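Local coordinates for protein metallophosphoesterase (Clostridium thermocellum, PDB 4J6O) that serves as the metal-dependent 2',3'-phosphatase component of the bacterial Pnkp-Hen1 RNA repair system, probably removing phosphate from RNA ends with manganese bound at its active site, at residues E120-A123 and E128-E131; K78-M83 and K134-G139. All blocks are in the same frame, centred on the assembly; numbering follows the deposited sequence.

Interaction 1 of 2, residues E120-A123 and E128-E131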
loop_
_atom_site.group_PDB
_atom_site.type_symbol
_atom_site.label_atom_id
_atom_site.label_comp_id
_atom_site.label_asym_id
_atom_site.label_seq_id
_atom_site.Cartn_x
_atom_site.Cartn_y
_atom_site.Cartn_z
ATOM N N GLU A 120 -19.175 5.454 2.113
ATOM C CA GLU A 120 -20.034 5.863 3.214
ATOM C C GLU A 120 -19.256 6.585 4.311
ATOM O O GLU A 120 -19.783 7.479 4.969
ATOM C CB GLU A 120 -20.812 4.681 3.763
ATOM C CG GLU A 120 -20.018 3.711 4.564
ATOM C CD GLU A 120 -20.814 2.452 4.870
ATOM O OE1 GLU A 120 -21.819 2.185 4.169
ATOM O OE2 GLU A 120 -20.437 1.727 5.816
ATOM N N GLN A 121 -17.984 6.240 4.455
ATOM C CA GLN A 121 -17.123 6.964 5.375
ATOM C C GLN A 121 -16.682 8.326 4.817
ATOM O O GLN A 121 -16.584 9.314 5.550
ATOM C CB GLN A 121 -15.946 6.080 5.802
ATOM C CG GLN A 121 -16.432 4.871 6.640
ATOM C CD GLN A 121 -15.291 3.915 6.973
ATOM O OE1 GLN A 121 -14.173 4.354 7.151
ATOM N NE2 GLN A 121 -15.574 2.592 6.985
ATOM N N LEU A 122 -16.405 8.387 3.522
ATOM C CA LEU A 122 -16.015 9.644 2.893
ATOM C C LEU A 122 -17.157 10.657 2.917
ATOM O O LEU A 122 -16.934 11.869 3.036
ATOM C CB LEU A 122 -15.577 9.412 1.441
ATOM C CG LEU A 122 -14.094 9.099 1.250
ATOM C CD1 LEU A 122 -13.815 9.051 -0.228
ATOM C CD2 LEU A 122 -13.195 10.117 1.927
ATOM N N ALA A 123 -18.375 10.143 2.801
ATOM C CA ALA A 123 -19.581 10.957 2.778
ATOM C C ALA A 123 -19.697 11.851 4.004
ATOM O O ALA A 123 -20.279 12.929 3.942
ATOM C CB ALA A 123 -20.798 10.070 2.666
ATOM N N GLU A 128 -13.622 19.819 0.475
ATOM C CA GLU A 128 -12.215 20.156 0.308
ATOM C C GLU A 128 -11.310 18.968 0.689
ATOM O O GLU A 128 -10.260 18.781 0.090
ATOM C CB GLU A 128 -11.822 21.425 1.080
ATOM C CG GLU A 128 -11.954 21.332 2.600
ATOM C CD GLU A 128 -13.297 21.854 3.126
ATOM O OE1 GLU A 128 -13.363 22.219 4.324
ATOM O OE2 GLU A 128 -14.282 21.896 2.353
ATOM N N PHE A 129 -11.723 18.169 1.671
ATOM C CA PHE A 129 -10.974 16.957 1.996
ATOM C C PHE A 129 -11.097 15.924 0.893
ATOM O O PHE A 129 -10.147 15.217 0.578
ATOM C CB PHE A 129 -11.427 16.323 3.305
ATOM C CG PHE A 129 -10.687 15.054 3.643
ATOM C CD1 PHE A 129 -9.348 15.092 3.978
ATOM C CD2 PHE A 129 -11.344 13.819 3.637
ATOM C CE1 PHE A 129 -8.654 13.911 4.299
ATOM C CE2 PHE A 129 -10.657 12.634 3.956
ATOM C CZ PHE A 129 -9.319 12.683 4.282
ATOM N N ILE A 130 -12.275 15.818 0.308
ATOM C CA ILE A 130 -12.455 14.886 -0.783
ATOM C C ILE A 130 -11.563 15.265 -1.966
ATOM O O ILE A 130 -10.967 14.412 -2.609
ATOM C CB ILE A 130 -13.935 14.778 -1.156
ATOM C CG1 ILE A 130 -14.691 14.219 0.054
ATOM C CG2 ILE A 130 -14.122 13.898 -2.364
ATOM C CD1 ILE A 130 -15.854 13.327 -0.288
ATOM N N GLU A 131 -11.421 16.553 -2.221
ATOM C CA GLU A 131 -10.535 16.985 -3.297
ATOM C C GLU A 131 -9.063 16.740 -2.947
ATOM O O GLU A 131 -8.239 16.442 -3.817
ATOM C CB GLU A 131 -10.778 18.464 -3.647
#

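Interaction 2 of 2, residues K78-M83 and K134-G139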
loop_
_atom_site.group_PDB
_atom_site.type_symbol
_atom_site.label_atom_id
_atom_site.label_comp_id
_atom_site.label_asym_id
_atom_site.label_seq_id
_atom_site.Cartn_x
_atom_site.Cartn_y
_atom_site.Cartn_z
ATOM N N LYS A 78 -6.178 10.533 6.315
ATOM C CA LYS A 78 -5.638 11.779 6.884
ATOM C C LYS A 78 -4.222 11.566 7.402
ATOM O O LYS A 78 -3.355 12.413 7.256
ATOM C CB LYS A 78 -6.537 12.257 8.024
ATOM C CG LYS A 78 -7.884 12.734 7.542
ATOM C CD LYS A 78 -8.838 12.973 8.676
ATOM C CE LYS A 78 -10.240 13.141 8.146
ATOM N NZ LYS A 78 -11.093 13.578 9.232
ATOM N N LEU A 79 -4.017 10.445 8.073
ATOM C CA LEU A 79 -2.720 10.154 8.654
ATOM C C LEU A 79 -1.691 10.002 7.541
ATOM O O LEU A 79 -0.642 10.621 7.585
ATOM C CB LEU A 79 -2.781 8.912 9.559
ATOM C CG LEU A 79 -1.437 8.500 10.143
ATOM C CD1 LEU A 79 -1.076 9.535 11.207
ATOM C CD2 LEU A 79 -1.508 7.087 10.778
ATOM N N VAL A 80 -1.974 9.153 6.548
ATOM C CA VAL A 80 -0.998 8.897 5.498
ATOM C C VAL A 80 -0.687 10.133 4.628
ATOM O O VAL A 80 0.485 10.429 4.327
ATOM C CB VAL A 80 -1.474 7.733 4.583
ATOM C CG1 VAL A 80 -0.507 7.552 3.442
ATOM C CG2 VAL A 80 -1.565 6.492 5.426
ATOM N N MET A 81 -1.737 10.878 4.294
ATOM C CA MET A 81 -1.522 12.111 3.535
ATOM C C MET A 81 -0.640 13.147 4.254
ATOM O O MET A 81 0.238 13.775 3.644
ATOM C CB MET A 81 -2.869 12.716 3.175
ATOM C CG MET A 81 -3.528 11.864 2.140
ATOM S SD MET A 81 -4.949 12.698 1.511
ATOM C CE MET A 81 -6.017 12.227 2.755
ATOM N N GLY A 82 -0.859 13.296 5.561
ATOM C CA GLY A 82 0.005 14.134 6.373
ATOM C C GLY A 82 1.461 13.674 6.430
ATOM O O GLY A 82 2.380 14.479 6.529
ATOM N N MET A 83 1.672 12.362 6.420
ATOM C CA MET A 83 3.002 11.809 6.477
ATOM C C MET A 83 3.734 12.051 5.198
ATOM O O MET A 83 4.926 12.336 5.206
ATOM C CB MET A 83 2.924 10.303 6.806
ATOM C CG MET A 83 2.447 10.091 8.235
ATOM S SD MET A 83 2.312 8.340 8.684
ATOM C CE MET A 83 3.964 7.888 8.713
ATOM N N LYS A 134 -8.325 13.124 -3.798
ATOM C CA LYS A 134 -8.185 12.957 -5.249
ATOM C C LYS A 134 -6.824 13.397 -5.722
ATOM O O LYS A 134 -6.163 12.697 -6.492
ATOM C CB LYS A 134 -9.279 13.746 -5.984
ATOM C CG LYS A 134 -10.680 13.188 -5.698
ATOM C CD LYS A 134 -11.802 14.046 -6.352
ATOM C CE LYS A 134 -11.880 13.902 -7.863
ATOM N NZ LYS A 134 -12.863 14.901 -8.430
ATOM N N ALA A 135 -6.375 14.543 -5.223
ATOM C CA ALA A 135 -5.077 15.072 -5.604
ATOM C C ALA A 135 -3.973 14.153 -5.096
ATOM O O ALA A 135 -3.000 13.889 -5.793
ATOM C CB ALA A 135 -4.901 16.469 -5.053
ATOM N N PHE A 136 -4.152 13.643 -3.881
ATOM C CA PHE A 136 -3.185 12.742 -3.314
ATOM C C PHE A 136 -3.052 11.458 -4.121
ATOM O O PHE A 136 -1.945 11.009 -4.388
ATOM C CB PHE A 136 -3.563 12.387 -1.886
ATOM C CG PHE A 136 -2.705 11.331 -1.294
ATOM C CD1 PHE A 136 -1.394 11.622 -0.965
ATOM C CD2 PHE A 136 -3.219 10.073 -0.985
ATOM C CE1 PHE A 136 -0.588 10.678 -0.377
ATOM C CE2 PHE A 136 -2.412 9.120 -0.404
ATOM C CZ PHE A 136 -1.102 9.415 -0.115
ATOM N N ILE A 137 -4.169 10.855 -4.502
ATOM C CA ILE A 137 -4.078 9.578 -5.141
ATOM C C ILE A 137 -3.572 9.746 -6.544
ATOM O O ILE A 137 -2.867 8.896 -7.078
ATOM C CB ILE A 137 -5.432 8.850 -5.123
ATOM C CG1 ILE A 137 -5.810 8.512 -3.675
ATOM C CG2 ILE A 137 -5.372 7.586 -5.898
ATOM C CD1 ILE A 137 -7.167 7.828 -3.603
ATOM N N ASP A 138 -3.963 10.865 -7.168
ATOM C CA ASP A 138 -3.541 11.137 -8.521
ATOM C C ASP A 138 -2.044 11.352 -8.640
ATOM O O ASP A 138 -1.460 11.133 -9.686
ATOM C CB ASP A 138 -4.301 12.347 -9.063
ATOM C CG ASP A 138 -4.132 12.508 -10.563
ATOM O OD1 ASP A 138 -4.672 11.645 -11.286
ATOM O OD2 ASP A 138 -3.464 13.476 -11.010
ATOM N N GLY A 139 -1.400 11.768 -7.561
ATOM C CA GLY A 139 0.029 11.994 -7.661
ATOM C C GLY A 139 0.875 10.808 -7.255
ATOM O O GLY A 139 2.112 10.879 -7.283
#

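Interaction 1 of 2, residues E120-A123 and E128-E131
Leu122 of helix 115-122 meets Phe129 and Ile130 near the start of helix 127-138. No hydrogen bond crosses; the side chains meet through apolar groups, and one methyl also rests against a backbone carbonyl oxygen. Phe129 comes first along the second segment. Its CG stands anti to the backbone N (chi1 179°), which sends the ring from helix 127-138 toward Leu122, and the ring atom CE2 lies 4.1 Å from Leu122 CD2. The methyl approaches the ring obliquely, neither squarely over a face nor at an edge, and the two side chains cross at about a right angle. The same ring is packed against helix 73-86, where it touches Leu77 and accepts a cation-pi contact from Lys78. Ile130 follows and supplies the closest approach between the two segments. Its CG1-CD1 branch does the touching, while CG2 takes no part. CD1 reaches the backbone of the other helix, 3.8 Å from Leu122 O, and also lies 4.3 Å from Leu122 CB. With CG1 beside its own backbone N, the chi2 of -146°, well short of a fully extended branch, fixes where this terminal methyl comes to rest. Leu122 is therefore met at two levels: CD2 by the ring of Phe129, CB and the carbonyl oxygen by the tip of Ile130. The backbones are closest at Leu122 and Ile130, whose CA atoms are 7.3 Å apart. Leu122 also touches Thr74 of helix 73-86, and the amide of the neighbouring Gln121 hydrogen-bonds to Gly70 O through NE2 and to Ile73 N through OE1, at the start of that helix. This is peripheral helix packing in the calcineurin-like fold, with Leu122 and Phe129 buried: two consecutive helices joined by a short connection, both packed on helix 73-86.

Interaction 2 of 2, residues K78-M83 and K134-G139
A Met-aromatic contact joins helix 73-86, the helix of a beta-alpha-beta crossover between parallel strands 59-62 and 89-91, to the C-terminal end of helix 127-138. Met81 lies across the ring of Phe136: CG sits over one face, 3.6 Å from the ring centroid and 13° off the normal, a CH-pi contact almost directly above the centre. The thioether then turns toward the root of the aromatic side chain. Met81 SD is 4.4 Å from the Phe136 centroid, oblique at 36° off the normal, but only 3.7 Å from Phe136 CB. A bend at chi3 (-83°) takes the terminal methyl CE toward Phe129. Val80 completes the contact at the far end of the ring, its CG1 4.1 Å from Phe136 CZ and oblique to the plane. The ring of Phe136 is thus touched by two consecutive residues. The next residue, Ile137, packs on Leu100 and Leu101 of helix 95-104; on helix 73-86, Val80 touches Leu66, while Leu79 packs on helix 24-33 and, together with Met83, on strand 50-53.

Both interactions use helix 127-138, interaction 1 near its beginning and interaction 2 at its end, with centres about 12 Å apart, and they meet directly on helix 73-86. Phe129 CE1 lies 3.5 Å from Met81 CE and equally 3.5 Å from Lys78 CG, making one continuous apolar layer from Leu122 to Phe136. Lys78 adds a salt bridge to Glu125, in the connection between the two helices of interaction 1. Neither contact forms the catalytic centre. The side chain of Val80 is about 14 Å from manganese, but it packs on Leu66, the residue after metal-binding Asp65, so interaction 2 borders a loop of the metal site formed with Asp19 and His21.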